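Local coordinates for protein restriction endonuclease R.BpuJI (Bacillus pumilus, PDB 2VLA) that recognises its cognate DNA through the N-terminal domain described here, the whole protein being probably a nuclease that cuts DNA, at residues E7-R15 and E127-Q137; L25-I33 and H68-M79. All coordinates share one frame; numbering follows the deposited sequence.

Contact 1: E7-R15 and E127-Q137. With nucleotides of chain B; nucleotides of chain C.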
loop_
_atom_site.group_PDB
_atom_site.type_symbol
_atom_site.label_atom_id
_atom_site.label_comp_id
_atom_site.label_asym_id
_atom_site.label_seq_id
_atom_site.Cartn_x
_atom_site.Cartn_y
_atom_site.Cartn_z
ATOM N N GLU A 7 -8.432 17.966 -10.154
ATOM C CA GLU A 7 -9.338 16.873 -9.763
ATOM C C GLU A 7 -8.656 15.981 -8.717
ATOM O O GLU A 7 -7.723 15.261 -9.012
ATOM C CB GLU A 7 -9.745 16.046 -10.979
ATOM C CG GLU A 7 -10.554 16.811 -12.001
ATOM C CD GLU A 7 -10.887 15.979 -13.253
ATOM O OE1 GLU A 7 -10.552 14.774 -13.298
ATOM O OE2 GLU A 7 -11.502 16.540 -14.191
ATOM N N GLN A 8 -9.111 16.085 -7.492
ATOM C CA GLN A 8 -8.459 15.413 -6.389
ATOM C C GLN A 8 -9.349 14.316 -5.838
ATOM O O GLN A 8 -10.568 14.406 -5.905
ATOM C CB GLN A 8 -8.135 16.436 -5.273
ATOM C CG GLN A 8 -7.038 17.433 -5.630
ATOM C CD GLN A 8 -5.633 16.844 -5.459
ATOM O OE1 GLN A 8 -5.219 16.531 -4.353
ATOM N NE2 GLN A 8 -4.901 16.694 -6.574
ATOM N N PHE A 9 -8.731 13.276 -5.273
ATOM C CA PHE A 9 -9.481 12.123 -4.793
ATOM C C PHE A 9 -8.719 11.421 -3.699
ATOM O O PHE A 9 -7.626 10.926 -3.925
ATOM C CB PHE A 9 -9.759 11.151 -5.967
ATOM C CG PHE A 9 -10.588 9.933 -5.580
ATOM C CD1 PHE A 9 -9.984 8.808 -5.060
ATOM C CD2 PHE A 9 -11.958 9.931 -5.742
ATOM C CE1 PHE A 9 -10.732 7.702 -4.698
ATOM C CE2 PHE A 9 -12.710 8.831 -5.394
ATOM C CZ PHE A 9 -12.095 7.718 -4.861
ATOM N N ARG A 10 -9.285 11.423 -2.491
ATOM C CA ARG A 10 -8.662 10.760 -1.356
ATOM C C ARG A 10 -8.786 9.257 -1.506
ATOM O O ARG A 10 -9.897 8.718 -1.607
ATOM C CB ARG A 10 -9.309 11.238 -0.052
ATOM C CG ARG A 10 -8.688 10.632 1.202
ATOM C CD ARG A 10 -9.222 11.252 2.459
ATOM N NE ARG A 10 -8.517 10.766 3.634
ATOM C CZ ARG A 10 -8.913 9.766 4.419
ATOM N NH1 ARG A 10 -10.016 9.104 4.172
ATOM N NH2 ARG A 10 -8.197 9.440 5.496
ATOM N N CYS A 11 -7.644 8.587 -1.533
ATOM C CA CYS A 11 -7.577 7.178 -1.825
ATOM C C CYS A 11 -6.651 6.502 -0.807
ATOM O O CYS A 11 -5.441 6.518 -0.949
ATOM C CB CYS A 11 -7.086 6.948 -3.293
ATOM S SG CYS A 11 -7.156 5.290 -3.871
ATOM N N THR A 12 -7.245 5.967 0.244
ATOM C CA THR A 12 -6.455 5.573 1.395
ATOM C C THR A 12 -5.865 4.188 1.264
ATOM O O THR A 12 -6.294 3.361 0.375
ATOM C CB THR A 12 -7.268 5.608 2.711
ATOM O OG1 THR A 12 -8.356 4.704 2.627
ATOM C CG2 THR A 12 -7.785 6.990 2.996
ATOM N N ILE A 13 -4.867 3.929 2.132
ATOM C CA ILE A 13 -4.497 2.596 2.520
ATOM C C ILE A 13 -4.709 2.495 4.026
ATOM O O ILE A 13 -4.885 3.510 4.706
ATOM C CB ILE A 13 -3.040 2.243 2.141
ATOM C CG1 ILE A 13 -2.030 3.130 2.902
ATOM C CG2 ILE A 13 -2.827 2.375 0.599
ATOM C CD1 ILE A 13 -0.668 2.503 3.041
ATOM N N ILE A 14 -4.719 1.276 4.520
ATOM C CA ILE A 14 -4.900 0.977 5.928
ATOM C C ILE A 14 -3.870 1.730 6.746
ATOM O O ILE A 14 -2.722 1.903 6.335
ATOM C CB ILE A 14 -4.816 -0.545 6.164
ATOM C CG1 ILE A 14 -6.145 -1.205 5.707
ATOM C CG2 ILE A 14 -4.508 -0.888 7.646
ATOM C CD1 ILE A 14 -6.088 -2.683 5.611
ATOM N N ARG A 15 -4.324 2.269 7.879
ATOM C CA ARG A 15 -3.462 3.055 8.754
ATOM C C ARG A 15 -2.523 2.153 9.561
ATOM O O ARG A 15 -2.935 1.140 10.085
ATOM C CB ARG A 15 -4.335 3.915 9.661
ATOM C CG ARG A 15 -3.545 4.933 10.502
ATOM C CD ARG A 15 -4.446 6.006 11.122
ATOM N NE ARG A 15 -4.946 6.910 10.096
ATOM C CZ ARG A 15 -5.649 7.992 10.339
ATOM N NH1 ARG A 15 -5.943 8.338 11.595
ATOM N NH2 ARG A 15 -6.055 8.757 9.351
ATOM N N GLU A 127 -16.727 2.982 -3.970
ATOM C CA GLU A 127 -16.359 4.361 -4.315
ATOM C C GLU A 127 -15.208 4.387 -5.338
ATOM O O GLU A 127 -15.254 5.123 -6.320
ATOM C CB GLU A 127 -15.966 5.147 -3.062
ATOM C CG GLU A 127 -17.149 5.564 -2.183
ATOM C CD GLU A 127 -16.715 6.226 -0.883
ATOM O OE1 GLU A 127 -15.548 6.654 -0.794
ATOM O OE2 GLU A 127 -17.550 6.325 0.045
ATOM N N LYS A 128 -14.181 3.579 -5.100
ATOM C CA LYS A 128 -13.007 3.597 -5.950
ATOM C C LYS A 128 -13.321 3.011 -7.326
ATOM O O LYS A 128 -12.931 3.558 -8.339
ATOM C CB LYS A 128 -11.848 2.863 -5.273
ATOM C CG LYS A 128 -11.317 3.627 -4.083
ATOM C CD LYS A 128 -10.197 2.914 -3.353
ATOM C CE LYS A 128 -9.852 3.658 -2.055
ATOM N NZ LYS A 128 -8.794 2.998 -1.277
ATOM N N VAL A 129 -14.091 1.940 -7.345
ATOM C CA VAL A 129 -14.563 1.375 -8.597
ATOM C C VAL A 129 -15.475 2.383 -9.333
ATOM O O VAL A 129 -15.370 2.563 -10.573
ATOM C CB VAL A 129 -15.299 0.049 -8.355
ATOM C CG1 VAL A 129 -16.131 -0.340 -9.564
ATOM C CG2 VAL A 129 -14.293 -1.060 -7.992
ATOM N N GLY A 130 -16.329 3.072 -8.587
ATOM C CA GLY A 130 -17.236 4.071 -9.195
ATOM C C GLY A 130 -16.463 5.217 -9.837
ATOM O O GLY A 130 -16.907 5.808 -10.819
ATOM N N ALA A 131 -15.287 5.509 -9.286
ATOM C CA ALA A 131 -14.432 6.580 -9.785
ATOM C C ALA A 131 -13.482 6.101 -10.915
ATOM O O ALA A 131 -12.684 6.878 -11.430
ATOM C CB ALA A 131 -13.618 7.188 -8.617
ATOM N N LYS A 132 -13.566 4.814 -11.260
ATOM C CA LYS A 132 -12.756 4.238 -12.319
ATOM C C LYS A 132 -11.271 4.287 -11.989
ATOM O O LYS A 132 -10.443 4.440 -12.846
ATOM C CB LYS A 132 -13.026 4.954 -13.627
ATOM C CG LYS A 132 -14.503 4.853 -14.087
ATOM N N ILE A 133 -10.942 4.134 -10.726
ATOM C CA ILE A 133 -9.553 4.106 -10.342
ATOM C C ILE A 133 -8.933 2.759 -10.756
ATOM O O ILE A 133 -9.564 1.706 -10.633
ATOM C CB ILE A 133 -9.393 4.378 -8.838
ATOM C CG1 ILE A 133 -9.743 5.851 -8.530
ATOM C CG2 ILE A 133 -7.970 4.066 -8.384
ATOM C CD1 ILE A 133 -9.761 6.213 -7.020
ATOM N N GLN A 134 -7.727 2.820 -11.319
ATOM C CA GLN A 134 -6.975 1.609 -11.724
ATOM C C GLN A 134 -5.520 1.953 -11.915
ATOM O O GLN A 134 -5.142 2.595 -12.877
ATOM C CB GLN A 134 -7.535 0.930 -12.997
ATOM C CG GLN A 134 -8.216 1.784 -13.931
ATOM C CD GLN A 134 -8.762 0.989 -15.134
ATOM O OE1 GLN A 134 -8.568 -0.243 -15.242
ATOM N NE2 GLN A 134 -9.421 1.689 -16.052
ATOM N N ILE A 135 -4.700 1.558 -10.946
ATOM C CA ILE A 135 -3.309 1.917 -10.963
ATOM C C ILE A 135 -2.475 0.980 -10.095
ATOM O O ILE A 135 -2.934 0.505 -9.051
ATOM C CB ILE A 135 -3.117 3.381 -10.474
ATOM C CG1 ILE A 135 -1.737 3.910 -10.875
ATOM C CG2 ILE A 135 -3.348 3.483 -8.950
ATOM C CD1 ILE A 135 -1.608 4.226 -12.362
ATOM N N ARG A 136 -1.253 0.720 -10.538
ATOM C CA ARG A 136 -0.225 0.129 -9.694
ATOM C C ARG A 136 0.639 1.266 -9.201
ATOM O O ARG A 136 1.518 1.748 -9.899
ATOM C CB ARG A 136 0.646 -0.844 -10.516
ATOM C CG ARG A 136 -0.131 -1.936 -11.258
ATOM C CD ARG A 136 0.827 -2.902 -11.889
ATOM N NE ARG A 136 0.147 -3.846 -12.754
ATOM C CZ ARG A 136 0.581 -5.068 -12.995
ATOM N NH1 ARG A 136 1.688 -5.511 -12.411
ATOM N NH2 ARG A 136 -0.080 -5.840 -13.839
ATOM N N GLN A 137 0.372 1.741 -7.972
ATOM C CA GLN A 137 0.885 3.051 -7.593
ATOM C C GLN A 137 2.387 3.061 -7.325
ATOM O O GLN A 137 3.041 4.066 -7.564
ATOM C CB GLN A 137 0.120 3.634 -6.381
ATOM C CG GLN A 137 0.405 3.002 -5.010
ATOM C CD GLN A 137 -0.521 1.852 -4.665
ATOM O OE1 GLN A 137 -0.907 1.048 -5.527
ATOM N NE2 GLN A 137 -0.849 1.731 -3.383
ATOM P P DC B 7 -12.278 7.090 6.678
ATOM O OP1 DC B 7 -13.427 7.862 6.178
ATOM O OP2 DC B 7 -11.101 6.935 5.803
ATOM O "O5'" DC B 7 -11.742 7.672 8.070
ATOM C "C5'" DC B 7 -12.662 7.988 9.110
ATOM C "C4'" DC B 7 -11.921 8.396 10.375
ATOM O "O4'" DC B 7 -11.231 7.241 10.941
ATOM C "C3'" DC B 7 -10.817 9.444 10.182
ATOM O "O3'" DC B 7 -10.874 10.366 11.251
ATOM C "C2'" DC B 7 -9.531 8.648 10.309
ATOM C "C1'" DC B 7 -9.939 7.657 11.356
ATOM N N1 DC B 7 -9.125 6.439 11.524
ATOM C C2 DC B 7 -8.988 5.909 12.802
ATOM O O2 DC B 7 -9.484 6.525 13.754
ATOM N N3 DC B 7 -8.285 4.771 12.976
ATOM C C4 DC B 7 -7.809 4.129 11.903
ATOM N N4 DC B 7 -7.135 3.002 12.083
ATOM C C5 DC B 7 -7.951 4.654 10.592
ATOM C C6 DC B 7 -8.603 5.798 10.448
ATOM P P DG B 8 -10.923 11.951 11.055
ATOM O OP1 DG B 8 -12.050 12.281 10.183
ATOM O OP2 DG B 8 -9.595 12.456 10.682
ATOM O "O5'" DG B 8 -11.179 12.424 12.552
ATOM C "C5'" DG B 8 -12.369 11.997 13.217
ATOM C "C4'" DG B 8 -12.166 11.949 14.712
ATOM O "O4'" DG B 8 -11.254 10.873 15.050
ATOM C "C3'" DG B 8 -11.557 13.192 15.329
ATOM O "O3'" DG B 8 -12.134 13.412 16.645
ATOM C "C2'" DG B 8 -10.044 12.878 15.365
ATOM C "C1'" DG B 8 -10.035 11.383 15.625
ATOM N N9 DG B 8 -8.974 10.589 15.014
ATOM C C8 DG B 8 -8.558 10.617 13.698
ATOM N N7 DG B 8 -7.651 9.728 13.427
ATOM C C5 DG B 8 -7.489 9.039 14.633
ATOM C C6 DG B 8 -6.697 7.923 14.936
ATOM O O6 DG B 8 -5.921 7.302 14.226
ATOM N N1 DG B 8 -6.826 7.530 16.293
ATOM C C2 DG B 8 -7.678 8.108 17.204
ATOM N N2 DG B 8 -7.665 7.579 18.472
ATOM N N3 DG B 8 -8.452 9.147 16.916
ATOM C C4 DG B 8 -8.315 9.542 15.617
ATOM P P DA C 4 3.065 2.947 14.005
ATOM O OP1 DA C 4 4.374 2.978 14.553
ATOM O OP2 DA C 4 2.779 2.301 12.699
ATOM O "O5'" DA C 4 2.023 2.497 15.058
ATOM C "C5'" DA C 4 2.273 2.823 16.452
ATOM C "C4'" DA C 4 0.959 3.021 17.163
ATOM O "O4'" DA C 4 0.342 4.273 16.779
ATOM C "C3'" DA C 4 -0.099 1.939 16.881
ATOM O "O3'" DA C 4 -0.821 1.705 18.077
ATOM C "C2'" DA C 4 -0.980 2.620 15.851
ATOM C "C1'" DA C 4 -1.008 4.040 16.379
ATOM N N9 DA C 4 -1.394 5.051 15.431
ATOM C C8 DA C 4 -1.148 5.075 14.071
ATOM N N7 DA C 4 -1.592 6.153 13.481
ATOM C C5 DA C 4 -2.173 6.907 14.491
ATOM C C6 DA C 4 -2.822 8.133 14.508
ATOM N N6 DA C 4 -3.020 8.937 13.467
ATOM N N1 DA C 4 -3.259 8.583 15.727
ATOM C C2 DA C 4 -3.078 7.798 16.821
ATOM N N3 DA C 4 -2.472 6.645 16.929
ATOM C C4 DA C 4 -2.046 6.226 15.695
#
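Phe-9 turns its ring toward the end of helix 122-130 because CG stands opposite its own backbone N (chi1 -178°), while Lys-128, with its chain fully extended beyond CG, runs obliquely past the ring to Cys-11 and Thr-12 of the extended segment 7-15. The helix finishes in a Schellman motif: Lys-132, with positive phi, bonds from N back to Val-129 O, and Ile-133 N to Lys-128 O, so the chain turns out of the helix beside Phe-9. There the ring's CE2 lies 3.7 Å from Ala-131 CB, and Lys-128 CG comes to the ring edge. The aliphatic part of Lys-128 also runs past Cys-11, whose SG is 3.6 Å from CE.

At its end, Lys-128 NZ donates to Thr-12 O (3.0 Å), in the carbonyl plane and on a lone pair, with a C=O...N angle of 137°. Asp-120 also forms a salt bridge with the ammonium, which therefore has two partners, a backbone carbonyl and a carboxylate.

The same extended segment carries two arginines to the DNA, showing how an irregular arm held by a helix end can serve recognition. Arg-10 NH1 makes a nearly straight bond (171°) of 2.9 Å to phosphate oxygen OP2 of DC7 of chain B; its NE bonds to Tyr-205 O, and one guanidinium face rests on Thr-12 CG2. Arg-15, bent midway along its chain, lays its guanidinium over DC7 of chain B, with C6 under the centre. Its NH1 grips two acceptors on one base edge of DG8 of chain B, O6 at 2.8 Å and N7 at 2.9 Å.

Contact 2: L25-I33 and H68-M79. With nucleotides of chain B; nucleotides of chain C.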
loop_
_atom_site.group_PDB
_atom_site.type_symbol
_atom_site.label_atom_id
_atom_site.label_comp_id
_atom_site.label_asym_id
_atom_site.label_seq_id
_atom_site.Cartn_x
_atom_site.Cartn_y
_atom_site.Cartn_z
ATOM N N LEU A 25 7.921 -6.425 15.710
ATOM C CA LEU A 25 6.585 -6.869 15.347
ATOM C C LEU A 25 6.544 -7.771 14.102
ATOM O O LEU A 25 5.764 -8.696 14.058
ATOM C CB LEU A 25 5.663 -5.664 15.159
ATOM C CG LEU A 25 5.084 -5.056 16.408
ATOM C CD1 LEU A 25 4.416 -3.756 16.074
ATOM C CD2 LEU A 25 4.105 -6.040 17.076
ATOM N N LEU A 26 7.368 -7.494 13.111
ATOM C CA LEU A 26 7.299 -8.302 11.891
ATOM C C LEU A 26 7.712 -9.760 12.158
ATOM O O LEU A 26 6.997 -10.682 11.803
ATOM C CB LEU A 26 8.105 -7.689 10.723
ATOM C CG LEU A 26 7.893 -8.356 9.358
ATOM C CD1 LEU A 26 6.427 -8.260 8.966
ATOM C CD2 LEU A 26 8.798 -7.724 8.310
ATOM N N PRO A 27 8.828 -9.969 12.876
ATOM C CA PRO A 27 9.109 -11.344 13.271
ATOM C C PRO A 27 8.027 -11.959 14.149
ATOM O O PRO A 27 7.758 -13.148 14.042
ATOM C CB PRO A 27 10.417 -11.214 14.046
ATOM C CG PRO A 27 11.050 -10.018 13.513
ATOM C CD PRO A 27 9.942 -9.073 13.206
ATOM N N ALA A 28 7.442 -11.175 15.058
ATOM C CA ALA A 28 6.386 -11.700 15.893
ATOM C C ALA A 28 5.173 -12.141 15.076
ATOM O O ALA A 28 4.694 -13.272 15.233
ATOM C CB ALA A 28 5.985 -10.680 16.968
ATOM N N TYR A 29 4.689 -11.276 14.186
ATOM C CA TYR A 29 3.547 -11.631 13.356
ATOM C C TYR A 29 3.870 -12.956 12.623
ATOM O O TYR A 29 3.055 -13.868 12.571
ATOM C CB TYR A 29 3.267 -10.568 12.309
ATOM C CG TYR A 29 2.762 -9.216 12.773
ATOM C CD1 TYR A 29 1.945 -9.062 13.894
ATOM C CD2 TYR A 29 3.034 -8.095 12.015
ATOM C CE1 TYR A 29 1.475 -7.785 14.266
ATOM C CE2 TYR A 29 2.562 -6.861 12.347
ATOM C CZ TYR A 29 1.772 -6.694 13.453
ATOM O OH TYR A 29 1.342 -5.415 13.740
ATOM N N ALA A 30 5.047 -13.021 12.010
ATOM C CA ALA A 30 5.390 -14.147 11.154
ATOM C C ALA A 30 5.507 -15.436 11.961
ATOM O O ALA A 30 5.043 -16.494 11.532
ATOM C CB ALA A 30 6.680 -13.866 10.420
ATOM N N ASN A 31 6.159 -15.356 13.107
ATOM C CA ASN A 31 6.401 -16.543 13.924
ATOM C C ASN A 31 5.137 -17.028 14.571
ATOM O O ASN A 31 4.917 -18.226 14.684
ATOM C CB ASN A 31 7.489 -16.282 14.960
ATOM C CG ASN A 31 8.879 -16.382 14.366
ATOM O OD1 ASN A 31 9.135 -17.232 13.500
ATOM N ND2 ASN A 31 9.766 -15.522 14.792
ATOM N N ILE A 32 4.296 -16.094 15.008
ATOM C CA ILE A 32 3.001 -16.468 15.547
ATOM C C ILE A 32 2.207 -17.232 14.481
ATOM O O ILE A 32 1.693 -18.323 14.731
ATOM C CB ILE A 32 2.206 -15.249 16.013
ATOM C CG1 ILE A 32 2.884 -14.627 17.246
ATOM C CG2 ILE A 32 0.743 -15.658 16.310
ATOM C CD1 ILE A 32 2.347 -13.239 17.640
ATOM N N ILE A 33 2.103 -16.655 13.301
ATOM C CA ILE A 33 1.337 -17.274 12.225
ATOM C C ILE A 33 1.916 -18.640 11.824
ATOM O O ILE A 33 1.190 -19.626 11.716
ATOM C CB ILE A 33 1.255 -16.335 11.015
ATOM C CG1 ILE A 33 0.359 -15.144 11.350
ATOM C CG2 ILE A 33 0.714 -17.064 9.788
ATOM C CD1 ILE A 33 0.513 -13.970 10.391
ATOM N N HIS A 68 -4.704 -5.267 15.045
ATOM C CA HIS A 68 -3.415 -5.716 14.523
ATOM C C HIS A 68 -3.617 -6.965 13.643
ATOM O O HIS A 68 -3.057 -7.074 12.536
ATOM C CB HIS A 68 -2.433 -6.038 15.660
ATOM C CG HIS A 68 -1.645 -4.868 16.134
ATOM N ND1 HIS A 68 -0.318 -4.695 15.811
ATOM C CD2 HIS A 68 -1.969 -3.850 16.977
ATOM C CE1 HIS A 68 0.138 -3.615 16.426
ATOM N NE2 HIS A 68 -0.857 -3.071 17.115
ATOM N N ARG A 69 -4.361 -7.929 14.163
ATOM C CA ARG A 69 -4.524 -9.198 13.473
ATOM C C ARG A 69 -5.188 -9.001 12.130
ATOM O O ARG A 69 -4.705 -9.515 11.091
ATOM C CB ARG A 69 -5.355 -10.160 14.308
ATOM C CG ARG A 69 -5.294 -11.578 13.835
ATOM C CD ARG A 69 -6.180 -12.490 14.643
ATOM N NE ARG A 69 -7.573 -12.145 14.462
ATOM C CZ ARG A 69 -8.320 -11.544 15.374
ATOM N NH1 ARG A 69 -7.823 -11.278 16.566
ATOM N NH2 ARG A 69 -9.583 -11.214 15.086
ATOM N N THR A 70 -6.298 -8.273 12.111
ATOM C CA THR A 70 -7.066 -8.181 10.880
ATOM C C THR A 70 -6.501 -7.159 9.923
ATOM O O THR A 70 -6.370 -7.439 8.727
ATOM C CB THR A 70 -8.569 -7.924 11.125
ATOM O OG1 THR A 70 -8.774 -6.588 11.602
ATOM C CG2 THR A 70 -9.133 -8.946 12.128
ATOM N N GLU A 71 -6.151 -5.982 10.424
ATOM C CA GLU A 71 -5.757 -4.876 9.558
ATOM C C GLU A 71 -4.355 -5.003 9.038
ATOM O O GLU A 71 -4.083 -4.635 7.873
ATOM C CB GLU A 71 -5.876 -3.538 10.267
ATOM C CG GLU A 71 -7.268 -3.158 10.751
ATOM C CD GLU A 71 -7.324 -1.689 11.172
ATOM O OE1 GLU A 71 -7.184 -0.819 10.288
ATOM O OE2 GLU A 71 -7.456 -1.400 12.412
ATOM N N ILE A 72 -3.436 -5.452 9.894
ATOM C CA ILE A 72 -2.007 -5.371 9.574
ATOM C C ILE A 72 -1.475 -6.733 9.164
ATOM O O ILE A 72 -1.071 -6.925 8.024
ATOM C CB ILE A 72 -1.161 -4.741 10.741
ATOM C CG1 ILE A 72 -1.730 -3.364 11.117
ATOM C CG2 ILE A 72 0.287 -4.640 10.310
ATOM C CD1 ILE A 72 -1.744 -2.318 9.968
ATOM N N ALA A 73 -1.534 -7.695 10.052
ATOM C CA ALA A 73 -1.078 -9.033 9.703
ATOM C C ALA A 73 -1.919 -9.614 8.541
ATOM O O ALA A 73 -1.371 -10.186 7.607
ATOM C CB ALA A 73 -1.132 -9.952 10.930
ATOM N N GLY A 74 -3.229 -9.430 8.592
ATOM C CA GLY A 74 -4.123 -9.957 7.557
ATOM C C GLY A 74 -4.125 -9.114 6.271
ATOM O O GLY A 74 -3.618 -9.543 5.217
ATOM N N LYS A 75 -4.688 -7.917 6.341
ATOM C CA LYS A 75 -4.915 -7.135 5.126
ATOM C C LYS A 75 -3.650 -6.447 4.600
ATOM O O LYS A 75 -3.183 -6.748 3.492
ATOM C CB LYS A 75 -6.012 -6.121 5.338
ATOM C CG LYS A 75 -7.351 -6.732 5.613
ATOM C CD LYS A 75 -7.986 -7.281 4.347
ATOM C CE LYS A 75 -9.434 -7.722 4.576
ATOM N NZ LYS A 75 -10.160 -7.984 3.301
ATOM N N LEU A 76 -3.057 -5.545 5.379
ATOM C CA LEU A 76 -2.043 -4.666 4.811
ATOM C C LEU A 76 -0.764 -5.439 4.465
ATOM O O LEU A 76 -0.133 -5.177 3.438
ATOM C CB LEU A 76 -1.734 -3.501 5.743
ATOM C CG LEU A 76 -0.746 -2.459 5.224
ATOM C CD1 LEU A 76 -1.281 -1.766 3.975
ATOM C CD2 LEU A 76 -0.444 -1.423 6.366
ATOM N N PHE A 77 -0.321 -6.328 5.359
ATOM C CA PHE A 77 0.904 -7.078 5.094
ATOM C C PHE A 77 0.671 -8.430 4.402
ATOM O O PHE A 77 1.612 -9.064 3.980
ATOM C CB PHE A 77 1.696 -7.320 6.363
ATOM C CG PHE A 77 2.335 -6.062 6.969
ATOM C CD1 PHE A 77 2.230 -4.822 6.352
ATOM C CD2 PHE A 77 3.056 -6.152 8.164
ATOM C CE1 PHE A 77 2.817 -3.702 6.934
ATOM C CE2 PHE A 77 3.641 -5.046 8.724
ATOM C CZ PHE A 77 3.522 -3.818 8.119
ATOM N N GLY A 78 -0.579 -8.879 4.332
ATOM C CA GLY A 78 -0.909 -10.115 3.606
ATOM C C GLY A 78 -0.175 -11.346 4.134
ATOM O O GLY A 78 0.413 -12.103 3.354
ATOM N N MET A 79 -0.275 -11.596 5.440
ATOM C CA MET A 79 0.556 -12.597 6.076
ATOM C C MET A 79 -0.146 -13.938 6.303
ATOM O O MET A 79 0.497 -14.924 6.645
ATOM C CB MET A 79 1.126 -12.059 7.394
ATOM C CG MET A 79 2.033 -10.860 7.189
ATOM S SD MET A 79 2.843 -10.286 8.662
ATOM C CE MET A 79 4.150 -11.509 8.755
ATOM P P DC B 5 -10.316 -5.996 8.232
ATOM O OP1 DC B 5 -10.168 -7.413 7.838
ATOM O OP2 DC B 5 -9.366 -5.418 9.191
ATOM O "O5'" DC B 5 -10.419 -5.139 6.882
ATOM C "C5'" DC B 5 -9.796 -3.887 6.752
ATOM C "C4'" DC B 5 -10.806 -2.798 6.529
ATOM O "O4'" DC B 5 -11.697 -2.719 7.681
ATOM C "C3'" DC B 5 -10.226 -1.412 6.371
ATOM O "O3'" DC B 5 -11.111 -0.608 5.588
ATOM C "C2'" DC B 5 -10.140 -0.986 7.841
ATOM C "C1'" DC B 5 -11.504 -1.468 8.321
ATOM N N1 DC B 5 -11.606 -1.609 9.776
ATOM C C2 DC B 5 -12.517 -0.832 10.504
ATOM O O2 DC B 5 -13.284 -0.062 9.891
ATOM N N3 DC B 5 -12.557 -0.968 11.865
ATOM C C4 DC B 5 -11.731 -1.801 12.477
ATOM N N4 DC B 5 -11.810 -1.900 13.817
ATOM C C5 DC B 5 -10.784 -2.579 11.782
ATOM C C6 DC B 5 -10.762 -2.462 10.436
ATOM P P DC B 6 -10.752 0.897 5.165
ATOM O OP1 DC B 6 -11.468 1.128 3.879
ATOM O OP2 DC B 6 -9.286 1.094 5.292
ATOM O "O5'" DC B 6 -11.352 1.780 6.384
ATOM C "C5'" DC B 6 -12.750 2.094 6.423
ATOM C "C4'" DC B 6 -12.975 3.299 7.305
ATOM O "O4'" DC B 6 -12.765 2.941 8.677
ATOM C "C3'" DC B 6 -12.067 4.491 7.033
ATOM O "O3'" DC B 6 -12.869 5.660 7.045
ATOM C "C2'" DC B 6 -11.031 4.452 8.165
ATOM C "C1'" DC B 6 -11.836 3.857 9.288
ATOM N N1 DC B 6 -11.126 3.064 10.275
ATOM C C2 DC B 6 -11.314 3.307 11.654
ATOM O O2 DC B 6 -11.941 4.307 12.021
ATOM N N3 DC B 6 -10.764 2.456 12.539
ATOM C C4 DC B 6 -10.033 1.424 12.136
ATOM N N4 DC B 6 -9.498 0.614 13.067
ATOM C C5 DC B 6 -9.831 1.175 10.747
ATOM C C6 DC B 6 -10.412 1.994 9.881
ATOM P P DC C 5 -1.529 0.317 18.385
ATOM O OP1 DC C 5 -0.522 -0.694 18.691
ATOM O OP2 DC C 5 -2.493 -0.026 17.316
ATOM O "O5'" DC C 5 -2.354 0.741 19.698
ATOM C "C5'" DC C 5 -1.774 1.543 20.754
ATOM C "C4'" DC C 5 -2.908 2.304 21.372
ATOM O "O4'" DC C 5 -3.361 3.343 20.434
ATOM C "C3'" DC C 5 -4.131 1.434 21.657
ATOM O "O3'" DC C 5 -4.607 1.775 22.976
ATOM C "C2'" DC C 5 -5.157 1.812 20.617
ATOM C "C1'" DC C 5 -4.756 3.203 20.194
ATOM N N1 DC C 5 -4.911 3.508 18.724
ATOM C C2 DC C 5 -5.428 4.739 18.357
ATOM O O2 DC C 5 -5.869 5.519 19.225
ATOM N N3 DC C 5 -5.508 5.073 17.031
ATOM C C4 DC C 5 -5.004 4.235 16.142
ATOM N N4 DC C 5 -5.063 4.600 14.846
ATOM C C5 DC C 5 -4.475 2.988 16.489
ATOM C C6 DC C 5 -4.401 2.663 17.779
#
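Tyr-29 lays one face of its ring over the methyl of Ala-73, with CD1 4.4 Å from CB, where helices 25-33 and 68-76 cross almost perpendicularly (87°). At the ring's rim the phenol OH is hydrogen-bonded to His-68 ND1 at 2.8 Å. The imidazole's other nitrogen, NE2, donates to OP1 of DC5 of chain C over 2.9 Å, nearly straight at 174°, so the tyrosine is a second-shell residue that fixes the rotation of a phosphate-binding histidine.

Met-79, just beyond the helix, packs against the same tyrosine. Its SD lies on Tyr-29 CB at 3.7 Å and approaches the ring obliquely, a Met-aromatic contact; a bend at the thioether (chi3 79°) then carries CE to Ala-30 CB, 3.8 Å away. Ile-33 CD1 meets Met-79 CB at 3.6 Å, and Leu-26 CD1 touches both Met-79 CE and the ring of Phe-77.

In helix 68-76, His-68 O accepts from Ile-72 N in the alpha pattern and from Ala-73 N in the wider pi pattern, which continues to Phe-77 N. It probably acts as the recognition helix of a helix-turn-helix: Thr-70 OG1 bonds to OP2 of DC5 of chain B at 2.7 Å, and Glu-71 OE2 accepts from the base amino group N4 of DC6 of chain B at 2.9 Å. Lys-17 pairs with the same carboxylate oxygen. Around the crossing, Leu-52 and Leu-56 of helix 41-56 pack on His-68, Tyr-96 of helix 91-99 covers Leu-26 and Ala-30, Phe-105 and Ile-109 of helix 102-112 back Met-79 and Phe-77, and Met-79 leads straight into strand 80-83.

From the N terminus, the extended arm 7-15 comes first and is joined in contact 1 to the end of helix 122-130, closing a long, mostly helical loop. Contact 2 lies wholly within that loop: helix 22-36 follows the arm, and the chain passes through helix 41-56 before helix 62-76 returns to cross it, a much shorter closure. The two centres are about 24 Å apart, on opposite sides of the chain's centre, yet the arm bridges them, for Ile-14 packs its CD1 on Lys-75 CB at 3.4 Å and its CG2 on Ile-72. Both contacts thus bear on one DNA-binding surface, the arm and helix 62-76 each reaching bases and phosphates.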